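Local coordinates for extracellular solute-binding protein, family 5 (PDB 6WM6) that binds EDTA and related aminopolycarboxylates in the periplasm, probably handing them to an ABC transporter for uptake, at residues Leu235-Lys240 and Lys245-Asp250; Gly334-Lys339 and Phe525-Leu530; Asn347-Gly352 and Phe356-Ala361; Asn542-Pro547 and Ala553-Glu558. All coordinates share one frame; numbering follows the deposited sequence.

Contact 1. Residues Leu235-Lys240 and Lys245-Asp250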
# COMPACT_ATOMS: atom_id res chain seq x y z
N LEU A 235 23.66 -5.53 2.42
CA LEU A 235 23.36 -6.93 2.16
C LEU A 235 24.38 -7.53 1.20
O LEU A 235 24.96 -6.83 0.35
CB LEU A 235 21.97 -7.11 1.55
CG LEU A 235 20.80 -6.66 2.41
CD1 LEU A 235 20.58 -5.20 2.38
CD2 LEU A 235 19.52 -7.38 1.94
N VAL A 236 24.61 -8.83 1.33
CA VAL A 236 25.50 -9.60 0.47
C VAL A 236 24.75 -10.83 0.01
O VAL A 236 23.71 -11.19 0.60
CB VAL A 236 26.80 -10.01 1.23
CG1 VAL A 236 27.61 -8.75 1.58
CG2 VAL A 236 26.46 -10.83 2.48
N PRO A 237 25.24 -11.52 -1.01
CA PRO A 237 24.56 -12.75 -1.46
C PRO A 237 24.41 -13.75 -0.33
O PRO A 237 25.29 -13.92 0.51
CB PRO A 237 25.47 -13.30 -2.55
CG PRO A 237 26.18 -12.09 -3.08
CD PRO A 237 26.39 -11.19 -1.89
N ASN A 238 23.27 -14.42 -0.33
CA ASN A 238 23.05 -15.61 0.48
C ASN A 238 23.67 -16.79 -0.27
O ASN A 238 23.15 -17.18 -1.33
CB ASN A 238 21.55 -15.78 0.68
CG ASN A 238 21.17 -17.10 1.32
OD1 ASN A 238 22.05 -17.89 1.73
ND2 ASN A 238 19.88 -17.34 1.43
N PRO A 239 24.76 -17.38 0.24
CA PRO A 239 25.42 -18.47 -0.49
C PRO A 239 24.56 -19.70 -0.68
O PRO A 239 24.87 -20.53 -1.54
CB PRO A 239 26.64 -18.81 0.38
CG PRO A 239 26.76 -17.74 1.38
CD PRO A 239 25.46 -17.01 1.48
N LYS A 240 23.49 -19.84 0.10
CA LYS A 240 22.57 -20.97 -0.02
C LYS A 240 21.28 -20.59 -0.74
O LYS A 240 20.30 -21.34 -0.69
CB LYS A 240 22.28 -21.56 1.35
CG LYS A 240 23.51 -22.15 2.04
CD LYS A 240 23.11 -23.04 3.21
CE LYS A 240 24.30 -23.55 4.01
NZ LYS A 240 25.20 -24.41 3.19
N LYS A 245 17.35 -17.64 -10.50
CA LYS A 245 18.15 -16.53 -10.97
C LYS A 245 18.90 -15.86 -9.82
O LYS A 245 18.38 -15.76 -8.70
CB LYS A 245 17.26 -15.47 -11.65
CG LYS A 245 16.57 -16.00 -12.92
CD LYS A 245 15.62 -14.97 -13.50
CE LYS A 245 15.03 -15.46 -14.82
NZ LYS A 245 14.19 -14.41 -15.45
N GLY A 246 20.12 -15.40 -10.11
CA GLY A 246 20.84 -14.52 -9.23
C GLY A 246 21.36 -15.21 -7.99
O GLY A 246 21.38 -16.44 -7.88
N PRO A 247 21.81 -14.42 -7.02
CA PRO A 247 21.95 -12.96 -7.11
C PRO A 247 23.13 -12.57 -7.99
O PRO A 247 24.06 -13.36 -8.18
CB PRO A 247 22.23 -12.56 -5.66
CG PRO A 247 22.95 -13.71 -5.10
CD PRO A 247 22.33 -14.93 -5.73
N TYR A 248 23.11 -11.36 -8.53
CA TYR A 248 24.18 -10.88 -9.40
C TYR A 248 25.13 -9.90 -8.75
O TYR A 248 26.24 -9.71 -9.28
CB TYR A 248 23.58 -10.21 -10.64
CG TYR A 248 22.84 -11.15 -11.55
CD1 TYR A 248 21.51 -11.45 -11.36
CD2 TYR A 248 23.48 -11.75 -12.63
CE1 TYR A 248 20.83 -12.31 -12.20
CE2 TYR A 248 22.81 -12.61 -13.48
CZ TYR A 248 21.48 -12.88 -13.25
OH TYR A 248 20.79 -13.74 -14.09
N LEU A 249 24.77 -9.27 -7.64
CA LEU A 249 25.59 -8.22 -7.04
C LEU A 249 26.43 -8.76 -5.89
O LEU A 249 26.03 -9.68 -5.17
CB LEU A 249 24.70 -7.10 -6.51
CG LEU A 249 23.84 -6.39 -7.55
CD1 LEU A 249 22.76 -5.58 -6.86
CD2 LEU A 249 24.70 -5.51 -8.43
N ASP A 250 27.60 -8.15 -5.72
CA ASP A 250 28.41 -8.44 -4.54
C ASP A 250 27.82 -7.80 -3.29
O ASP A 250 27.91 -8.37 -2.21
CB ASP A 250 29.83 -7.92 -4.74
CG ASP A 250 30.58 -8.69 -5.82
OD1 ASP A 250 30.49 -9.93 -5.84
OD2 ASP A 250 31.24 -8.03 -6.65
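The carbonyl oxygen of D250 is approached from 235-240 by carbons of P237 and V236: P237 CD lies 3.2 Å from D250 O, while V236 CA and V236 CG1 each lie 3.8 Å from D250 O. With chi1 at -65°, V236 keeps CG1 beside its own backbone N, which brings this branch to the oxygen. The neighbouring carbonyl is met in the same manner, P237 CG standing 3.2 Å from L249 O, so the outer rim of one proline ring covers two successive peptide oxygens. The remaining contact is apolar. P237 CB touches P247 CG at 3.6 Å, and the two rings cross obliquely instead of stacking. A cis peptide bond precedes P247, whose ring also rests on Y222 and W241.

The polar groups here are satisfied within their own segment or by residues outside the contact. N238 OD1 accepts from K240 N at 2.9 Å with an N-H...O angle of 151°, the donor standing 54° out of the carbonyl plane; this is an Asx turn, and N238 ND2 bonds to G220 O. D250 turns its CB away from 235-240, and its carboxylate is bound by G48 N. The arrangement is that of a long hairpin connection within a mixed sheet: the chain leaves strand 232-237, and the loop residues 245-250 lead it back into the neighbouring antiparallel strand 251-256.

Contact 2. Residues Gly334-Lys339 and Phe525-Leu530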
# COMPACT_ATOMS: atom_id res chain seq x y z
N GLY A 334 -12.41 18.03 -11.90
CA GLY A 334 -11.69 18.30 -13.14
C GLY A 334 -10.63 19.36 -12.94
O GLY A 334 -9.49 19.21 -13.38
N ASP A 335 -10.99 20.44 -12.26
CA ASP A 335 -10.01 21.49 -11.99
C ASP A 335 -8.94 21.01 -11.03
O ASP A 335 -7.76 21.34 -11.18
CB ASP A 335 -10.72 22.71 -11.40
CG ASP A 335 -9.78 23.89 -11.19
OD1 ASP A 335 -9.33 24.46 -12.21
OD2 ASP A 335 -9.46 24.23 -10.03
N LEU A 336 -9.32 20.23 -10.02
CA LEU A 336 -8.35 19.71 -9.07
C LEU A 336 -7.26 18.94 -9.81
O LEU A 336 -6.06 19.13 -9.56
CB LEU A 336 -9.09 18.79 -8.10
CG LEU A 336 -8.58 18.56 -6.70
CD1 LEU A 336 -8.32 19.84 -5.96
CD2 LEU A 336 -9.63 17.75 -5.97
N LYS A 337 -7.65 18.05 -10.72
CA LYS A 337 -6.69 17.26 -11.46
C LYS A 337 -5.96 18.11 -12.51
O LYS A 337 -4.77 17.91 -12.74
CB LYS A 337 -7.41 16.07 -12.10
CG LYS A 337 -6.47 14.99 -12.62
CD LYS A 337 -7.22 13.74 -13.09
CE LYS A 337 -7.96 13.93 -14.39
NZ LYS A 337 -7.03 14.01 -15.56
N ALA A 338 -6.67 19.06 -13.13
CA ALA A 338 -6.05 19.94 -14.12
C ALA A 338 -4.93 20.78 -13.53
O ALA A 338 -3.94 21.07 -14.22
CB ALA A 338 -7.10 20.87 -14.74
N LYS A 339 -5.06 21.17 -12.26
CA LYS A 339 -4.06 22.02 -11.64
C LYS A 339 -2.91 21.27 -11.01
O LYS A 339 -1.81 21.83 -10.86
CB LYS A 339 -4.73 22.89 -10.55
CG LYS A 339 -5.79 23.84 -11.05
CD LYS A 339 -5.19 25.15 -11.50
CE LYS A 339 -6.27 26.19 -11.78
NZ LYS A 339 -7.12 25.83 -12.95
N PHE A 525 -14.28 10.84 -0.21
CA PHE A 525 -14.27 11.36 -1.58
C PHE A 525 -12.97 10.97 -2.26
O PHE A 525 -11.91 11.47 -1.88
CB PHE A 525 -14.39 12.89 -1.50
CG PHE A 525 -14.35 13.61 -2.83
CD1 PHE A 525 -15.47 13.67 -3.65
CD2 PHE A 525 -13.22 14.30 -3.23
CE1 PHE A 525 -15.44 14.38 -4.83
CE2 PHE A 525 -13.18 14.98 -4.43
CZ PHE A 525 -14.30 15.03 -5.24
N PRO A 526 -13.01 10.04 -3.21
CA PRO A 526 -11.78 9.65 -3.92
C PRO A 526 -11.39 10.71 -4.92
O PRO A 526 -12.25 11.37 -5.52
CB PRO A 526 -12.19 8.35 -4.62
CG PRO A 526 -13.68 8.55 -4.94
CD PRO A 526 -14.22 9.42 -3.80
N ILE A 527 -10.08 10.86 -5.13
CA ILE A 527 -9.53 11.91 -6.00
C ILE A 527 -8.82 11.26 -7.19
O ILE A 527 -9.40 11.15 -8.28
CB ILE A 527 -8.68 12.89 -5.18
CG1 ILE A 527 -9.54 13.55 -4.08
CG2 ILE A 527 -8.09 13.96 -6.08
CD1 ILE A 527 -8.76 14.35 -3.05
N TYR A 528 -7.58 10.83 -7.03
CA TYR A 528 -6.85 10.15 -8.10
C TYR A 528 -5.63 9.48 -7.49
O TYR A 528 -5.21 9.79 -6.37
CB TYR A 528 -6.49 11.08 -9.25
CG TYR A 528 -5.58 12.24 -8.94
CD1 TYR A 528 -4.25 12.04 -8.59
CD2 TYR A 528 -6.04 13.57 -9.00
CE1 TYR A 528 -3.39 13.09 -8.31
CE2 TYR A 528 -5.19 14.62 -8.70
CZ TYR A 528 -3.88 14.38 -8.36
OH TYR A 528 -2.99 15.41 -8.07
N GLN A 529 -5.04 8.57 -8.26
CA GLN A 529 -3.87 7.81 -7.82
C GLN A 529 -2.61 8.66 -7.79
O GLN A 529 -2.36 9.48 -8.68
CB GLN A 529 -3.66 6.65 -8.79
CG GLN A 529 -4.68 5.51 -8.65
CD GLN A 529 -4.69 4.67 -9.89
OE1 GLN A 529 -5.37 4.99 -10.86
NE2 GLN A 529 -3.99 3.56 -9.84
N LEU A 530 -1.78 8.43 -6.78
CA LEU A 530 -0.48 9.07 -6.74
C LEU A 530 0.40 8.53 -7.86
O LEU A 530 0.34 7.35 -8.19
CB LEU A 530 0.22 8.80 -5.41
CG LEU A 530 -0.24 9.61 -4.20
CD1 LEU A 530 -1.64 9.31 -3.76
CD2 LEU A 530 0.73 9.35 -3.03
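Two first torsions prepare the meeting of helix and strand: chi1 of -153° carries L336 CG to the far side from its backbone N, facing I527, and chi1 of 62° starts the Y528 ring between its backbone N and carbonyl carbon, from where it projects to K337. The methyls L336 CD2 and I527 CG2 meet at 4.1 Å, with the side chains crossing at about a right angle. At the tyrosine, K337 CG approaches Y528 CD2 at 3.9 Å, and K337 CA lies 4.1 Å from Y528 CE2; the approach to the ring is oblique.

Only the aliphatic root of K337 is used in this way. Its chain bends further out, and NZ forms a salt bridge with D342 and a hydrogen bond to W348 O. The tyrosine hydroxyl is hydrogen-bonded to T340 OG1, one turn along the same helix. M421 of helix 416-429 packs on both L336 and I527, extending the apolar patch. A methyl-to-methyl touch and a tyrosine ring met obliquely by a lysine's aliphatic root are how helix 333-340 covers strand 524-537, the helix-on-sheet packing expected of an alpha/beta lobe in the type 2 periplasmic binding fold.

Contact 3. Residues Asn347-Gly352 and Phe356-Ala361. With EDO (1,2-ethanediol), chain E.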
# COMPACT_ATOMS: atom_id res chain seq x y z
N ASN A 347 -3.06 11.86 -19.55
CA ASN A 347 -4.18 10.93 -19.46
C ASN A 347 -4.24 10.30 -18.07
O ASN A 347 -4.39 9.08 -17.91
CB ASN A 347 -4.09 9.86 -20.55
CG ASN A 347 -4.17 10.46 -21.96
OD1 ASN A 347 -3.38 10.12 -22.83
ND2 ASN A 347 -5.12 11.36 -22.16
N TRP A 348 -4.14 11.14 -17.06
CA TRP A 348 -4.14 10.66 -15.68
C TRP A 348 -5.58 10.42 -15.25
O TRP A 348 -6.41 11.33 -15.35
CB TRP A 348 -3.47 11.66 -14.75
CG TRP A 348 -2.95 10.99 -13.50
CD1 TRP A 348 -3.47 11.04 -12.23
CD2 TRP A 348 -1.80 10.14 -13.43
NE1 TRP A 348 -2.70 10.28 -11.39
CE2 TRP A 348 -1.66 9.72 -12.09
CE3 TRP A 348 -0.85 9.70 -14.37
CZ2 TRP A 348 -0.62 8.89 -11.68
CZ3 TRP A 348 0.17 8.88 -13.96
CH2 TRP A 348 0.28 8.50 -12.61
N PRO A 349 -5.93 9.24 -14.76
CA PRO A 349 -7.35 8.95 -14.53
C PRO A 349 -7.89 9.53 -13.23
O PRO A 349 -7.23 9.48 -12.18
CB PRO A 349 -7.38 7.40 -14.48
CG PRO A 349 -6.02 7.02 -14.01
CD PRO A 349 -5.07 8.05 -14.57
N HIS A 350 -9.09 10.05 -13.30
CA HIS A 350 -9.89 10.26 -12.10
C HIS A 350 -10.15 8.91 -11.42
O HIS A 350 -10.24 7.86 -12.07
CB HIS A 350 -11.26 10.84 -12.46
CG HIS A 350 -11.23 12.26 -12.91
ND1 HIS A 350 -10.95 13.30 -12.06
CD2 HIS A 350 -11.50 12.81 -14.13
CE1 HIS A 350 -11.03 14.44 -12.73
NE2 HIS A 350 -11.34 14.17 -13.99
N MET A 351 -10.32 8.94 -10.11
CA MET A 351 -10.79 7.77 -9.37
C MET A 351 -12.12 8.13 -8.72
O MET A 351 -12.17 8.99 -7.83
CB MET A 351 -9.79 7.31 -8.33
CG MET A 351 -10.24 6.03 -7.64
SD MET A 351 -8.86 5.34 -6.71
CE MET A 351 -9.75 4.20 -5.63
N GLY A 352 -13.19 7.50 -9.19
CA GLY A 352 -14.52 7.81 -8.71
C GLY A 352 -15.17 6.70 -7.91
O GLY A 352 -16.38 6.64 -7.79
N PHE A 356 -12.39 0.39 -5.67
CA PHE A 356 -11.71 -0.15 -6.83
C PHE A 356 -10.88 0.95 -7.48
O PHE A 356 -11.36 2.07 -7.67
CB PHE A 356 -12.73 -0.61 -7.89
CG PHE A 356 -13.76 -1.59 -7.38
CD1 PHE A 356 -13.44 -2.93 -7.21
CD2 PHE A 356 -15.04 -1.18 -7.10
CE1 PHE A 356 -14.40 -3.83 -6.78
CE2 PHE A 356 -16.00 -2.08 -6.66
CZ PHE A 356 -15.68 -3.40 -6.50
N LEU A 357 -9.66 0.61 -7.87
CA LEU A 357 -8.88 1.48 -8.74
C LEU A 357 -9.50 1.46 -10.14
O LEU A 357 -10.22 0.52 -10.50
CB LEU A 357 -7.44 0.99 -8.83
CG LEU A 357 -6.64 0.99 -7.52
CD1 LEU A 357 -5.31 0.24 -7.75
CD2 LEU A 357 -6.37 2.38 -7.01
N PRO A 358 -9.18 2.46 -10.97
CA PRO A 358 -9.80 2.53 -12.31
C PRO A 358 -9.55 1.31 -13.17
O PRO A 358 -10.36 1.06 -14.09
CB PRO A 358 -9.17 3.80 -12.91
CG PRO A 358 -8.96 4.68 -11.71
CD PRO A 358 -8.48 3.72 -10.62
N ASN A 359 -8.49 0.55 -12.93
CA ASN A 359 -8.20 -0.64 -13.73
C ASN A 359 -8.72 -1.94 -13.13
O ASN A 359 -8.53 -3.00 -13.74
CB ASN A 359 -6.70 -0.76 -13.99
CG ASN A 359 -5.91 -0.98 -12.74
OD1 ASN A 359 -6.05 -0.25 -11.77
ND2 ASN A 359 -5.03 -1.99 -12.75
N GLN A 360 -9.36 -1.92 -11.97
CA GLN A 360 -9.85 -3.14 -11.34
C GLN A 360 -11.27 -3.44 -11.74
O GLN A 360 -12.11 -2.55 -11.92
CB GLN A 360 -9.74 -3.03 -9.83
CG GLN A 360 -8.31 -3.12 -9.31
CD GLN A 360 -8.24 -3.00 -7.82
OE1 GLN A 360 -8.67 -2.00 -7.23
NE2 GLN A 360 -7.66 -4.01 -7.16
N ALA A 361 -11.57 -4.74 -11.83
CA ALA A 361 -12.94 -5.18 -12.08
C ALA A 361 -13.88 -4.58 -11.04
O ALA A 361 -13.55 -4.50 -9.87
CB ALA A 361 -13.02 -6.71 -12.02
C1 EDO E . -2.83 -1.13 -9.94
O1 EDO E . -2.31 -1.25 -11.27
C2 EDO E . -1.87 -0.26 -9.13
O2 EDO E . -0.55 -0.60 -9.58
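Apolar contacts centre on M351, whose extended side chain crosses P358 at about a right angle and reaches on to L357. CG stands anti to the backbone N (chi1 -176°), which puts M351 CG 4.2 Å from P358 CD. Further along, M351 SD is 3.9 Å from L357 CD2. P349 adds a lighter touch, its CB being 4.2 Å from P358 CG.

Carbons also meet carbonyl oxygens. The terminal methyl M351 CE rests 3.4 Å from F356 O, and P358 CG stands 3.4 Å from H350 O. With an alanine in place of M351, SD and CE are gone, which is likely to leave L357 CD2 and the F356 carbonyl without their cover. P358 occupies the second position of a type I beta turn, L357 to Q360, closed by Q360 N donating to L357 O. This turn belongs to the loop between helices 333-340 and 366-369, and M351 itself is backbone-bonded to I527 of strand 524-537.

Polar bonds act within the turn. L357 N donates to Q360 OE1 at 2.9 Å and a nearly straight 170°, in the carbonyl plane on a lone pair; Q463 NE2 also bonds to that oxygen. Towards a bound ethanediol, N359 ND2 gives a weak bond of 3.2 Å to O1, and L357 CD1 lies 3.6 Å from ethanediol C1.

Contact 4. Residues Asn542-Pro547 and Ala553-Glu558. With EDO (1,2-ethanediol), chain G; EDO (1,2-ethanediol), chain E.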
# COMPACT_ATOMS: atom_id res chain seq x y z
N ASN A 542 16.95 -5.06 -14.92
CA ASN A 542 15.85 -5.78 -14.28
C ASN A 542 15.27 -5.01 -13.12
O ASN A 542 14.51 -5.57 -12.32
CB ASN A 542 16.23 -7.21 -13.91
CG ASN A 542 16.65 -8.00 -15.12
OD1 ASN A 542 15.99 -7.94 -16.15
ND2 ASN A 542 17.76 -8.68 -15.02
N LEU A 543 15.57 -3.73 -13.02
CA LEU A 543 14.99 -2.83 -12.04
C LEU A 543 13.81 -2.13 -12.70
O LEU A 543 13.98 -1.40 -13.69
CB LEU A 543 16.05 -1.82 -11.59
CG LEU A 543 15.54 -0.68 -10.70
CD1 LEU A 543 14.99 -1.16 -9.38
CD2 LEU A 543 16.68 0.33 -10.50
N ARG A 544 12.62 -2.33 -12.13
CA ARG A 544 11.45 -1.72 -12.72
C ARG A 544 10.47 -1.35 -11.64
O ARG A 544 10.46 -1.90 -10.54
CB ARG A 544 10.82 -2.63 -13.77
CG ARG A 544 10.17 -3.92 -13.20
CD ARG A 544 9.57 -4.78 -14.30
NE ARG A 544 10.62 -5.26 -15.19
CZ ARG A 544 11.29 -6.39 -15.06
NH1 ARG A 544 11.07 -7.20 -14.05
NH2 ARG A 544 12.22 -6.70 -15.95
N ASP A 545 9.59 -0.43 -12.00
CA ASP A 545 8.53 -0.06 -11.08
C ASP A 545 7.60 -1.25 -10.87
O ASP A 545 7.34 -2.03 -11.77
CB ASP A 545 7.74 1.12 -11.62
CG ASP A 545 6.85 1.78 -10.59
OD1 ASP A 545 7.04 1.55 -9.37
OD2 ASP A 545 5.95 2.52 -11.03
N ASN A 546 7.11 -1.36 -9.65
CA ASN A 546 6.10 -2.35 -9.27
C ASN A 546 5.15 -1.52 -8.45
O ASN A 546 5.36 -1.34 -7.25
CB ASN A 546 6.77 -3.47 -8.49
CG ASN A 546 5.84 -4.64 -8.22
OD1 ASN A 546 4.93 -4.90 -9.00
ND2 ASN A 546 6.07 -5.35 -7.13
N PRO A 547 4.15 -0.87 -9.10
CA PRO A 547 3.46 0.30 -8.51
C PRO A 547 2.36 -0.09 -7.53
O PRO A 547 1.17 0.26 -7.68
CB PRO A 547 2.93 1.05 -9.74
CG PRO A 547 2.74 -0.03 -10.76
CD PRO A 547 3.88 -1.01 -10.54
N ALA A 553 11.48 -3.70 -5.08
CA ALA A 553 12.33 -4.76 -4.58
C ALA A 553 11.69 -6.13 -4.63
O ALA A 553 12.23 -7.09 -4.06
CB ALA A 553 12.84 -4.43 -3.17
N TYR A 554 10.61 -6.29 -5.38
CA TYR A 554 9.99 -7.61 -5.54
C TYR A 554 10.86 -8.63 -6.24
O TYR A 554 10.59 -9.84 -6.09
CB TYR A 554 8.65 -7.50 -6.29
CG TYR A 554 8.74 -7.41 -7.80
CD1 TYR A 554 9.32 -6.31 -8.43
CD2 TYR A 554 8.22 -8.43 -8.60
CE1 TYR A 554 9.40 -6.25 -9.82
CE2 TYR A 554 8.29 -8.36 -9.99
CZ TYR A 554 8.87 -7.26 -10.58
OH TYR A 554 8.96 -7.18 -11.96
N ASN A 555 11.89 -8.21 -6.97
CA ASN A 555 12.67 -9.14 -7.80
C ASN A 555 14.18 -8.89 -7.69
O ASN A 555 14.91 -8.97 -8.69
CB ASN A 555 12.25 -9.07 -9.27
CG ASN A 555 12.69 -7.80 -9.92
OD1 ASN A 555 12.79 -6.76 -9.25
ND2 ASN A 555 12.93 -7.83 -11.23
N THR A 556 14.69 -8.62 -6.49
CA THR A 556 16.11 -8.28 -6.35
C THR A 556 17.04 -9.40 -6.79
O THR A 556 18.19 -9.11 -7.14
CB THR A 556 16.51 -7.82 -4.94
OG1 THR A 556 16.40 -8.91 -3.99
CG2 THR A 556 15.73 -6.60 -4.49
N ALA A 557 16.59 -10.66 -6.80
CA ALA A 557 17.45 -11.72 -7.33
C ALA A 557 17.90 -11.43 -8.75
O ALA A 557 18.94 -11.96 -9.18
CB ALA A 557 16.73 -13.06 -7.31
N GLU A 558 17.13 -10.64 -9.49
CA GLU A 558 17.40 -10.38 -10.90
C GLU A 558 18.20 -9.11 -11.14
O GLU A 558 18.68 -8.91 -12.26
CB GLU A 558 16.09 -10.34 -11.68
CG GLU A 558 15.32 -11.67 -11.64
CD GLU A 558 13.83 -11.58 -11.93
OE1 GLU A 558 13.33 -10.55 -12.45
OE2 GLU A 558 13.11 -12.57 -11.64
C1 EDO G . 12.87 -10.54 -3.78
O1 EDO G . 13.63 -9.34 -3.70
C2 EDO G . 13.73 -11.71 -4.26
O2 EDO G . 14.08 -11.60 -5.67
C1 EDO E . -2.83 -1.13 -9.94
O1 EDO E . -2.31 -1.25 -11.27
C2 EDO E . -1.87 -0.26 -9.13
O2 EDO E . -0.55 -0.60 -9.58
O HOH W 1 13.37 -9.29 -15.20
O HOH W 2 12.50 -4.15 -9.98
O HOH W 3 10.55 -10.33 -13.19
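Y554 begins its contact at CB, which lies 3.5 Å from N546 ND2. A chi1 of 81° sets CG between the backbone N and the carbonyl carbon, placing the ring between N546 and N555. Y554 CG is 3.4 Å from the same N546 ND2, and Y554 CD1 packs on N546 CB at 3.8 Å. The N546 amide thus lies over one face, offset toward the rim and inclined to it; N555 CB sits over the centre of the opposite face. N546 ND2 spends its hydrogens on G551 O and V87 O. At the tip, Y554 OH accepts from R544 NH1 at 3.0 Å and 160°, at the guanidinium's edge and close to its plane. A phenylalanine in place of Y554 would probably leave R544 NH1 without this acceptor and its guanidinium freer to shift.

R544 NE is bound to V39 O, which helps fix the group's rotation. N555 ND2 donates to two oxygens, N542 O at 3.0 Å and E558 OE1 at 3.0 Å. N542 ND2 reaches E558 O at 2.9 Å, nearly in its own amide plane but tilted 34° from the E558 carbonyl plane. E558 OE1 stays 4.3 Å from R544 NH1. The N555 amide beside the pair, and a water donating to E558 OE1 and weakly bound by R544 NH1, take the place of a direct salt bridge; the attraction probably still contributes to this mostly buried contact.

How the contacts relate
The four contacts form two pairs. Contact 3 is nested in the chain loop closed by contact 2, with centres 11 Å apart; W348 joins them, its NE1 lying 2.8 Å from Q529 O, a probable hydrogen bond. Contacts 1 and 4 lie 15 Å apart between centres and pack directly, Y248 CD1 being 3.4 Å from A557 O. Contacts 1 and 2 are on opposite sides of the chain's centre, 42 Å between centres. Contacts 3 and 4 approach to about 6 Å between nearest atoms, and one ethanediol, probably from the crystallisation liquor, spans them, bonded to P547 O and weakly to N359.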